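Local coordinates for protein extracellular endo-alpha-(1->5)-L-arabinanase 1 (Bacillus subtilis, PDB 1UV4) that cleaves internal alpha-1,5-arabinofuranosidic linkages in linear arabinan and sugar beet arabinan, contributing to breakdown of the plant cell wall, at residues T16-G21 with G83-Y88; N210-I215 with H267-N272. One frame throughout, in Å; residues are numbered along the deposited sequence.

Interaction 1: residues T16-G21 with G83-Y88; sequences TMIKEG and GKYWLY. With EDO (1,2-ethanediol), chain G.
Y85 reaches across to strand 16-20 and meets it at two points, E20 and I18. The close part lies around its hydroxyl. Y85 OH gives a weak hydrogen bond to E20 OE2 at 2.8 Å. The carboxylate is turned 60° from the ring plane. The E20 chain is extended, with CG anti to the backbone N (chi1 177°), and this lays its methylene beside the same hydroxyl: E20 CG is 3.2 Å from Y85 OH. The stronger hold on the carboxylate comes from a loop, where I109 N bonds to OE2 and S110 N to OE1. I18 makes the apolar half. Its CD1 sits at the ring edge, in plane, 3.9 Å from Y85 CE1.

The enzyme is a five-bladed beta-propeller of family 43. Strand 16-20 is an edge strand of one blade, and strand 84-91 lies in the next. The two short segments run antiparallel at 171°, but their axes stay 10.9 Å apart, so side chains bridge the blades.

The side of I18 opposite Y85 is met by an ethanediol, probably from the crystallisation liquor, with its C1 3.5 Å from I18 CD1. The loose, solvent side is at K19. K19 is exposed, and its CB leaves the strand on the side away from 83-88. Its NZ makes a weak 3.0 Å hydrogen bond to G21 O. K19 also makes a cation-pi contact with W24.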
# COMPACT_ATOMS: atom_id res chain seq x y z
N THR A 16 1.77 -6.32 1.71
CA THR A 16 1.36 -6.74 0.36
C THR A 16 1.67 -8.22 0.31
O THR A 16 2.46 -8.74 1.10
CB THR A 16 2.16 -5.91 -0.66
OG1 THR A 16 1.67 -6.10 -2.02
CG2 THR A 16 3.59 -6.28 -0.74
N MET A 17 1.05 -8.97 -0.61
CA MET A 17 1.19 -10.41 -0.59
C MET A 17 1.10 -10.92 -2.00
O MET A 17 0.37 -10.37 -2.80
CB MET A 17 0.06 -11.02 0.26
CG MET A 17 0.13 -12.56 0.41
SD MET A 17 -1.04 -13.21 1.64
CE MET A 17 -2.50 -13.38 0.67
N ILE A 18 1.81 -12.01 -2.31
CA ILE A 18 1.79 -12.62 -3.64
C ILE A 18 2.16 -14.11 -3.53
O ILE A 18 2.89 -14.49 -2.65
CB ILE A 18 2.69 -11.85 -4.61
CG1 ILE A 18 2.47 -12.25 -6.08
CG2 ILE A 18 4.18 -11.95 -4.17
CD1 ILE A 18 3.06 -11.23 -7.06
N LYS A 19 1.59 -14.93 -4.38
CA LYS A 19 1.90 -16.37 -4.46
C LYS A 19 3.06 -16.59 -5.41
O LYS A 19 3.09 -16.00 -6.50
CB LYS A 19 0.67 -17.11 -4.99
CG LYS A 19 0.76 -18.64 -4.93
CD LYS A 19 0.43 -19.10 -3.54
CE LYS A 19 0.80 -20.55 -3.30
NZ LYS A 19 0.06 -21.48 -4.26
N GLU A 20 4.00 -17.45 -5.02
CA GLU A 20 5.04 -17.93 -5.93
C GLU A 20 5.25 -19.42 -5.70
O GLU A 20 5.66 -19.82 -4.60
CB GLU A 20 6.35 -17.21 -5.77
CG GLU A 20 7.45 -17.73 -6.66
CD GLU A 20 8.74 -17.02 -6.35
OE1 GLU A 20 9.45 -17.43 -5.42
OE2 GLU A 20 9.00 -15.99 -6.98
N GLY A 21 4.83 -20.24 -6.65
CA GLY A 21 4.95 -21.67 -6.49
C GLY A 21 4.06 -22.16 -5.36
O GLY A 21 2.90 -21.77 -5.29
N GLY A 83 6.39 -10.69 -17.39
CA GLY A 83 7.49 -11.59 -17.02
C GLY A 83 8.40 -11.28 -15.82
O GLY A 83 9.43 -11.93 -15.64
N LYS A 84 8.05 -10.31 -14.99
CA LYS A 84 8.89 -9.94 -13.84
C LYS A 84 8.03 -9.54 -12.68
O LYS A 84 6.92 -9.12 -12.85
CB LYS A 84 9.77 -8.71 -14.15
CG LYS A 84 10.91 -9.02 -15.09
CD LYS A 84 11.79 -7.81 -15.29
CE LYS A 84 12.88 -8.07 -16.32
NZ LYS A 84 13.25 -6.80 -16.99
N TYR A 85 8.58 -9.70 -11.48
CA TYR A 85 8.04 -9.06 -10.29
C TYR A 85 8.53 -7.64 -10.22
O TYR A 85 9.71 -7.37 -10.47
CB TYR A 85 8.54 -9.79 -9.04
CG TYR A 85 8.09 -11.21 -8.90
CD1 TYR A 85 6.80 -11.50 -8.48
CD2 TYR A 85 8.96 -12.27 -9.11
CE1 TYR A 85 6.37 -12.77 -8.32
CE2 TYR A 85 8.53 -13.58 -8.97
CZ TYR A 85 7.23 -13.83 -8.55
OH TYR A 85 6.77 -15.11 -8.37
N TRP A 86 7.62 -6.74 -9.89
CA TRP A 86 7.91 -5.31 -9.71
C TRP A 86 7.57 -4.96 -8.28
O TRP A 86 6.43 -5.13 -7.83
CB TRP A 86 7.10 -4.47 -10.69
CG TRP A 86 7.28 -4.94 -12.08
CD1 TRP A 86 6.52 -5.83 -12.76
CD2 TRP A 86 8.32 -4.55 -12.96
NE1 TRP A 86 7.01 -6.01 -14.03
CE2 TRP A 86 8.14 -5.24 -14.17
CE3 TRP A 86 9.41 -3.69 -12.83
CZ2 TRP A 86 8.99 -5.06 -15.24
CZ3 TRP A 86 10.27 -3.53 -13.88
CH2 TRP A 86 10.04 -4.20 -15.08
N LEU A 87 8.56 -4.44 -7.59
CA LEU A 87 8.51 -4.12 -6.20
C LEU A 87 8.68 -2.61 -6.03
O LEU A 87 9.79 -2.11 -6.25
CB LEU A 87 9.64 -4.88 -5.43
CG LEU A 87 9.79 -4.58 -3.94
CD1 LEU A 87 8.51 -4.91 -3.20
CD2 LEU A 87 10.96 -5.34 -3.31
N TYR A 88 7.59 -1.90 -5.75
CA TYR A 88 7.65 -0.47 -5.44
C TYR A 88 7.79 -0.37 -3.91
O TYR A 88 7.23 -1.19 -3.16
CB TYR A 88 6.41 0.27 -5.92
CG TYR A 88 6.31 0.35 -7.43
CD1 TYR A 88 5.74 -0.67 -8.17
CD2 TYR A 88 6.79 1.43 -8.13
CE1 TYR A 88 5.66 -0.61 -9.55
CE2 TYR A 88 6.68 1.50 -9.51
CZ TYR A 88 6.16 0.47 -10.22
OH TYR A 88 6.08 0.55 -11.56
C1 EDO G . 0.31 -9.36 -5.83
O1 EDO G . 0.05 -8.82 -4.57
C2 EDO G . -0.94 -9.98 -6.41
O2 EDO G . -0.58 -10.95 -7.37

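Interaction 2: residues N210-I215 with H267-N272; sequences NSTYKI and HAYDAN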
# COMPACT_ATOMS: atom_id res chain seq x y z
N ASN A 210 -0.80 9.16 14.53
CA ASN A 210 -1.27 9.02 13.15
C ASN A 210 -1.22 7.62 12.58
O ASN A 210 -1.00 7.45 11.37
CB ASN A 210 -0.53 10.00 12.23
CG ASN A 210 -0.40 11.38 12.82
OD1 ASN A 210 0.69 11.92 12.93
ND2 ASN A 210 -1.53 11.96 13.23
N SER A 211 -1.51 6.63 13.42
CA SER A 211 -1.70 5.28 12.93
C SER A 211 -2.98 5.17 12.13
O SER A 211 -3.86 6.03 12.12
CB SER A 211 -1.73 4.27 14.07
OG SER A 211 -1.43 2.98 13.52
N THR A 212 -3.10 4.06 11.41
CA THR A 212 -4.31 3.76 10.70
C THR A 212 -5.46 3.53 11.69
O THR A 212 -5.25 3.14 12.82
CB THR A 212 -4.15 2.52 9.83
OG1 THR A 212 -3.64 1.45 10.62
CG2 THR A 212 -3.17 2.74 8.69
N TYR A 213 -6.67 3.75 11.22
CA TYR A 213 -7.88 3.75 12.04
C TYR A 213 -9.05 3.02 11.35
O TYR A 213 -9.74 2.25 11.99
CB TYR A 213 -8.29 5.21 12.32
CG TYR A 213 -9.36 5.43 13.34
CD1 TYR A 213 -9.30 4.81 14.59
CD2 TYR A 213 -10.37 6.37 13.12
CE1 TYR A 213 -10.27 5.05 15.55
CE2 TYR A 213 -11.33 6.62 14.08
CZ TYR A 213 -11.27 5.96 15.29
OH TYR A 213 -12.22 6.19 16.28
N LYS A 214 -9.31 3.31 10.07
CA LYS A 214 -10.38 2.64 9.35
C LYS A 214 -9.99 2.45 7.89
O LYS A 214 -9.10 3.11 7.39
CB LYS A 214 -11.64 3.50 9.35
CG LYS A 214 -12.15 3.93 10.66
CD LYS A 214 -13.43 4.75 10.45
CE LYS A 214 -13.66 5.66 11.64
NZ LYS A 214 -15.03 6.23 11.73
N ILE A 215 -10.62 1.49 7.22
CA ILE A 215 -10.49 1.25 5.79
C ILE A 215 -11.73 1.80 5.11
O ILE A 215 -12.81 1.41 5.49
CB ILE A 215 -10.30 -0.22 5.46
CG1 ILE A 215 -9.01 -0.73 6.08
CG2 ILE A 215 -10.32 -0.49 4.00
CD1 ILE A 215 -8.86 -2.19 6.06
N HIS A 267 -3.12 -4.81 7.93
CA HIS A 267 -2.64 -4.97 9.30
C HIS A 267 -3.72 -4.53 10.26
O HIS A 267 -4.62 -3.78 9.89
CB HIS A 267 -1.32 -4.22 9.54
CG HIS A 267 -1.40 -2.72 9.40
ND1 HIS A 267 -0.73 -2.01 8.43
CD2 HIS A 267 -2.08 -1.80 10.13
CE1 HIS A 267 -1.03 -0.73 8.54
NE2 HIS A 267 -1.86 -0.58 9.55
N ALA A 268 -3.66 -4.99 11.50
CA ALA A 268 -4.48 -4.45 12.58
C ALA A 268 -3.75 -4.76 13.88
O ALA A 268 -2.94 -5.71 13.93
CB ALA A 268 -5.87 -5.03 12.58
N TYR A 269 -3.98 -3.95 14.90
CA TYR A 269 -3.20 -3.99 16.13
C TYR A 269 -3.90 -4.83 17.20
O TYR A 269 -5.04 -4.60 17.57
CB TYR A 269 -2.98 -2.58 16.60
CG TYR A 269 -2.21 -1.72 15.64
CD1 TYR A 269 -2.87 -1.03 14.60
CD2 TYR A 269 -0.85 -1.64 15.67
CE1 TYR A 269 -2.16 -0.21 13.72
CE2 TYR A 269 -0.15 -0.85 14.80
CZ TYR A 269 -0.81 -0.15 13.81
OH TYR A 269 -0.07 0.69 12.96
N ASP A 270 -3.17 -5.82 17.71
CA ASP A 270 -3.74 -6.88 18.57
C ASP A 270 -3.85 -6.43 20.05
O ASP A 270 -2.85 -6.33 20.78
CB ASP A 270 -2.86 -8.12 18.47
CG ASP A 270 -3.53 -9.39 19.00
OD1 ASP A 270 -4.55 -9.31 19.66
OD2 ASP A 270 -3.02 -10.51 18.80
N ALA A 271 -5.07 -6.17 20.50
CA ALA A 271 -5.30 -5.81 21.89
C ALA A 271 -4.99 -6.95 22.86
O ALA A 271 -4.90 -6.74 24.06
CB ALA A 271 -6.74 -5.32 22.11
N ASN A 272 -4.87 -8.17 22.34
CA ASN A 272 -4.45 -9.32 23.14
C ASN A 272 -2.97 -9.68 23.01
O ASN A 272 -2.52 -10.68 23.57
CB ASN A 272 -5.32 -10.53 22.75
CG ASN A 272 -5.22 -11.68 23.75
OD1 ASN A 272 -5.36 -11.44 25.05
ND2 ASN A 272 -4.96 -12.85 23.28
O HOH W 1 -0.31 2.67 10.94
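H267 and T212 approach from opposite directions and form a direct hydrogen bond. H267 NE2 donates to T212 OG1 over 2.9 Å, and the oxygen lies only 10° out of the imidazole plane. T212 OG1 sits between the backbone N and the carbonyl carbon (chi1 52°), which turns it to the ring edge. The same oxygen is also hydrogen-bonded to G252 O.

A second polar group gathers at the Y269 hydroxyl. S211 OG is 2.7 Å from Y269 OH. A water is hydrogen-bonded to Y269 OH at 2.8 Å and accepts from T212 N at 3.2 Å, so it bridges the two segments.

Other contacts are plain approaches. T212 OG1 lies at the Y269 ring edge, 3.8 Å from Y269 CE1, and the T212 CG2 methyl is 3.7 Å from H267 NE2.

The contact joins neighbouring propeller blades, through strands 212-220 and 263-270. Beyond it, D270 OD1 accepts from N272 N in an Asx turn.

Both imidazole nitrogens of H267 are engaged, since ND1 accepts from D14 N. One nitrogen gives and the other accepts, which fixes how the ring is turned beside the probable catalytic base, D14.

How the interactions relate
Interactions 1 and 2 both join blades of one propeller, but at different seams. Their centres are 25 Å apart, and their nearest atoms, about 8 Å apart, do not touch. Each has a side chain near a bound calcium ion: that of I18 is about 9 Å from one, and that of H267 about 8 Å from one. D77, E135 and D257 belong to the calcium site. T16, in segment 16-21, hydrogen-bonds D257 directly. Interaction 2 is closer to the inferred catalytic residues: the H267 side chain is about 3 Å from that of D14, and the T212 side chain about 4 Å from that of E185, the probable proton donor.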